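Local coordinates for Myo-inositol dehydrogenase (Corynebacterium glutamicum, PDB 3EUW), which probably catalyses the NAD-dependent oxidation of myo-inositol and is a tetrameric Gfo/Idh/MocA-family oxidoreductase, at residues Asp173-Asp178 and Val213-Arg218. Residues are numbered along the deposited sequence; the frame is centred on the assembly and turned at random.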
ATOM      1  N   ASP A 173      29.086  -0.782 -15.693  1.00 15.42           N
ATOM      2  CA  ASP A 173      28.846   0.379 -14.835  1.00 14.53           C
ATOM      3  C   ASP A 173      27.574   0.346 -13.980  1.00 14.93           C
ATOM      4  O   ASP A 173      27.583   0.804 -12.832  1.00 15.42           O
ATOM      5  CB  ASP A 173      28.842   1.643 -15.703  1.00 13.90           C
ATOM      6  CG  ASP A 173      28.646   2.920 -14.891  1.00 14.05           C
ATOM      7  OD1 ASP A 173      29.561   3.297 -14.123  1.00 13.49           O
ATOM      8  OD2 ASP A 173      27.577   3.545 -15.029  1.00 11.84           O
HETATM    9  N   MSE A 174      26.484  -0.177 -14.536  1.00 14.58           N
HETATM   10  CA  MSE A 174      25.217  -0.246 -13.821  1.00 12.19           C
HETATM   11  C   MSE A 174      24.784  -1.654 -13.404  1.00 13.57           C
HETATM   12  O   MSE A 174      24.696  -1.950 -12.221  1.00 13.31           O
HETATM   13  CB  MSE A 174      24.117   0.360 -14.678  1.00 11.44           C
HETATM   14  CG  MSE A 174      22.804   0.504 -13.938  1.00  5.43           C
HETATM   15 SE   MSE A 174      21.456   1.199 -15.151  1.00 16.01          SE
HETATM   16  CE  MSE A 174      19.882   1.128 -13.924  1.00  7.37           C
ATOM     17  N   THR A 175      24.505  -2.515 -14.380  1.00 12.51           N
ATOM     18  CA  THR A 175      24.071  -3.876 -14.084  1.00 11.85           C
ATOM     19  C   THR A 175      25.006  -4.603 -13.121  1.00 13.92           C
ATOM     20  O   THR A 175      24.573  -5.462 -12.361  1.00 14.07           O
ATOM     21  CB  THR A 175      23.957  -4.696 -15.380  1.00 10.03           C
ATOM     22  OG1 THR A 175      23.583  -3.822 -16.449  1.00  9.75           O
ATOM     23  CG2 THR A 175      22.894  -5.784 -15.246  1.00  4.78           C
ATOM     24  N   ILE A 176      26.288  -4.257 -13.136  1.00 15.11           N
ATOM     25  CA  ILE A 176      27.243  -4.919 -12.254  1.00 13.84           C
ATOM     26  C   ILE A 176      26.735  -4.974 -10.806  1.00 13.97           C
ATOM     27  O   ILE A 176      26.922  -5.980 -10.121  1.00 15.67           O
ATOM     28  CB  ILE A 176      28.648  -4.233 -12.318  1.00 15.63           C
ATOM     29  CG1 ILE A 176      29.716  -5.157 -11.721  1.00 14.63           C
ATOM     30  CG2 ILE A 176      28.639  -2.922 -11.567  1.00 12.40           C
ATOM     31  CD1 ILE A 176      31.144  -4.671 -11.954  1.00 11.54           C
ATOM     32  N   HIS A 177      26.094  -3.910 -10.327  1.00 12.00           N
ATOM     33  CA  HIS A 177      25.572  -3.940  -8.964  1.00 11.34           C
ATOM     34  C   HIS A 177      24.474  -5.013  -8.833  1.00 12.33           C
ATOM     35  O   HIS A 177      24.396  -5.729  -7.829  1.00 13.59           O
ATOM     36  CB  HIS A 177      25.008  -2.576  -8.548  1.00 10.77           C
ATOM     37  CG  HIS A 177      26.034  -1.626  -8.007  1.00 15.50           C
ATOM     38  ND1 HIS A 177      26.508  -0.546  -8.723  1.00 13.04           N
ATOM     39  CD2 HIS A 177      26.641  -1.568  -6.798  1.00 15.23           C
ATOM     40  CE1 HIS A 177      27.357   0.137  -7.977  1.00 14.56           C
ATOM     41  NE2 HIS A 177      27.455  -0.462  -6.804  1.00 16.24           N
ATOM     42  N   ASP A 178      23.625  -5.123  -9.844  1.00  9.59           N
ATOM     43  CA  ASP A 178      22.552  -6.110  -9.828  1.00  9.74           C
ATOM     44  C   ASP A 178      23.105  -7.526  -9.982  1.00 10.99           C
ATOM     45  O   ASP A 178      22.542  -8.486  -9.465  1.00 11.74           O
ATOM     46  CB  ASP A 178      21.565  -5.830 -10.962  1.00 10.04           C
ATOM     47  CG  ASP A 178      20.958  -4.443 -10.879  1.00 10.70           C
ATOM     48  OD1 ASP A 178      20.359  -4.105  -9.840  1.00 11.57           O
ATOM     49  OD2 ASP A 178      21.069  -3.691 -11.864  1.00 15.87           O
ATOM     50  N   VAL A 213      18.438  -2.498 -20.616  1.00  9.22           N
ATOM     51  CA  VAL A 213      18.738  -3.908 -20.839  1.00 10.96           C
ATOM     52  C   VAL A 213      17.918  -4.850 -19.946  1.00 10.29           C
ATOM     53  O   VAL A 213      17.368  -4.437 -18.932  1.00 10.57           O
ATOM     54  CB  VAL A 213      20.242  -4.219 -20.572  1.00 12.25           C
ATOM     55  CG1 VAL A 213      21.137  -3.345 -21.438  1.00  9.38           C
ATOM     56  CG2 VAL A 213      20.569  -4.002 -19.095  1.00 10.13           C
ATOM     57  N   ILE A 214      17.825  -6.108 -20.354  1.00 11.48           N
ATOM     58  CA  ILE A 214      17.155  -7.141 -19.566  1.00 13.19           C
ATOM     59  C   ILE A 214      18.154  -8.282 -19.503  1.00 12.52           C
ATOM     60  O   ILE A 214      18.717  -8.672 -20.524  1.00 15.18           O
ATOM     61  CB  ILE A 214      15.873  -7.710 -20.219  1.00 16.86           C
ATOM     62  CG1 ILE A 214      14.646  -6.844 -19.916  1.00 15.99           C
ATOM     63  CG2 ILE A 214      15.581  -9.098 -19.617  1.00 15.04           C
ATOM     64  CD1 ILE A 214      14.747  -5.433 -20.303  1.00 22.51           C
ATOM     65  N   VAL A 215      18.376  -8.816 -18.316  1.00 12.49           N
ATOM     66  CA  VAL A 215      19.301  -9.928 -18.145  1.00 11.70           C
ATOM     67  C   VAL A 215      18.613 -11.107 -17.457  1.00 12.44           C
ATOM     68  O   VAL A 215      17.795 -10.923 -16.552  1.00 13.98           O
ATOM     69  CB  VAL A 215      20.517  -9.510 -17.291  1.00 12.52           C
ATOM     70  CG1 VAL A 215      21.367 -10.729 -16.957  1.00 14.01           C
ATOM     71  CG2 VAL A 215      21.354  -8.462 -18.041  1.00 15.09           C
ATOM     72  N   THR A 216      18.923 -12.315 -17.903  1.00 10.58           N
ATOM     73  CA  THR A 216      18.386 -13.513 -17.280  1.00 12.76           C
ATOM     74  C   THR A 216      19.545 -14.489 -17.021  1.00 13.36           C
ATOM     75  O   THR A 216      20.199 -14.951 -17.951  1.00 12.75           O
ATOM     76  CB  THR A 216      17.308 -14.183 -18.163  1.00 14.25           C
ATOM     77  OG1 THR A 216      16.217 -13.277 -18.353  1.00 15.69           O
ATOM     78  CG2 THR A 216      16.771 -15.416 -17.496  1.00 12.39           C
ATOM     79  N   LEU A 217      19.802 -14.774 -15.748  1.00 13.34           N
ATOM     80  CA  LEU A 217      20.888 -15.679 -15.362  1.00 13.75           C
ATOM     81  C   LEU A 217      20.329 -17.022 -14.898  1.00 15.08           C
ATOM     82  O   LEU A 217      19.265 -17.073 -14.279  1.00 15.07           O
ATOM     83  CB  LEU A 217      21.700 -15.086 -14.206  1.00  9.31           C
ATOM     84  CG  LEU A 217      22.185 -13.638 -14.278  1.00 11.78           C
ATOM     85  CD1 LEU A 217      22.722 -13.219 -12.919  1.00  9.22           C
ATOM     86  CD2 LEU A 217      23.256 -13.497 -15.349  1.00  9.27           C
ATOM     87  N   ARG A 218      21.042 -18.103 -15.205  1.00 16.71           N
ATOM     88  CA  ARG A 218      20.624 -19.427 -14.754  1.00 19.02           C
ATOM     89  C   ARG A 218      21.544 -19.852 -13.613  1.00 19.89           C
ATOM     90  O   ARG A 218      22.768 -19.830 -13.757  1.00 20.43           O
ATOM     91  CB  ARG A 218      20.711 -20.461 -15.877  1.00 18.85           C
ATOM     92  CG  ARG A 218      20.468 -21.904 -15.403  1.00 22.71           C
ATOM     93  CD  ARG A 218      20.428 -22.887 -16.580  1.00 23.85           C
ATOM     94  NE  ARG A 218      19.528 -22.397 -17.609  1.00 27.72           N
ATOM     95  CZ  ARG A 218      18.457 -23.040 -18.040  1.00 27.48           C
ATOM     96  NH1 ARG A 218      18.142 -24.223 -17.525  1.00 32.87           N
ATOM     97  NH2 ARG A 218      17.709 -22.498 -18.994  1.00 28.64           N
TER
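V213 meets T175 through one methyl: its CG2 lies 4.0 Å from OG1 of T175, and the two short side chains pass at a slant. V213 CG2 sits between the backbone N and the carbonyl carbon of its own residue, and the side chain leaves the backbone toward the helix. No hydrogen bond joins the two segments. T175 OG1, buried where it faces the methyl, makes a weak hydrogen bond to the carbonyl oxygen of I170 in its own helix. V213 also packs on I170 and F171, about a turn before T175. I214 points the other way, through the sheet, and packs on T216 of the second subunit. Helix 169-185 thus covers one face of the mixed sheet in the C-terminal domain of this Gfo/Idh/MocA family member, while a neighbouring subunit approaches the other. The separation is wide, with 8.6 Å between the CA atoms of T175 and V213, and the segments bury just 88 Å² between them. V215 returns to the helix side and offers CG2 to the methyl of T175, CG2 to CG2, at 4.2 Å. V215 CG1 is anti to the backbone N (chi1 172°), which sets CG2 beside that N, and the side chain also touches F171 and A194. T175 therefore addresses the strand with both branches, hydroxyl to V213 and methyl to V215, two residues further on. T216, on the subunit side, gives its OG1 to a hydrogen bond with OD1 of N226. L217 again points to the helix side but packs on L179, a turn beyond T175, and on I189 and V192 of the adjacent strand.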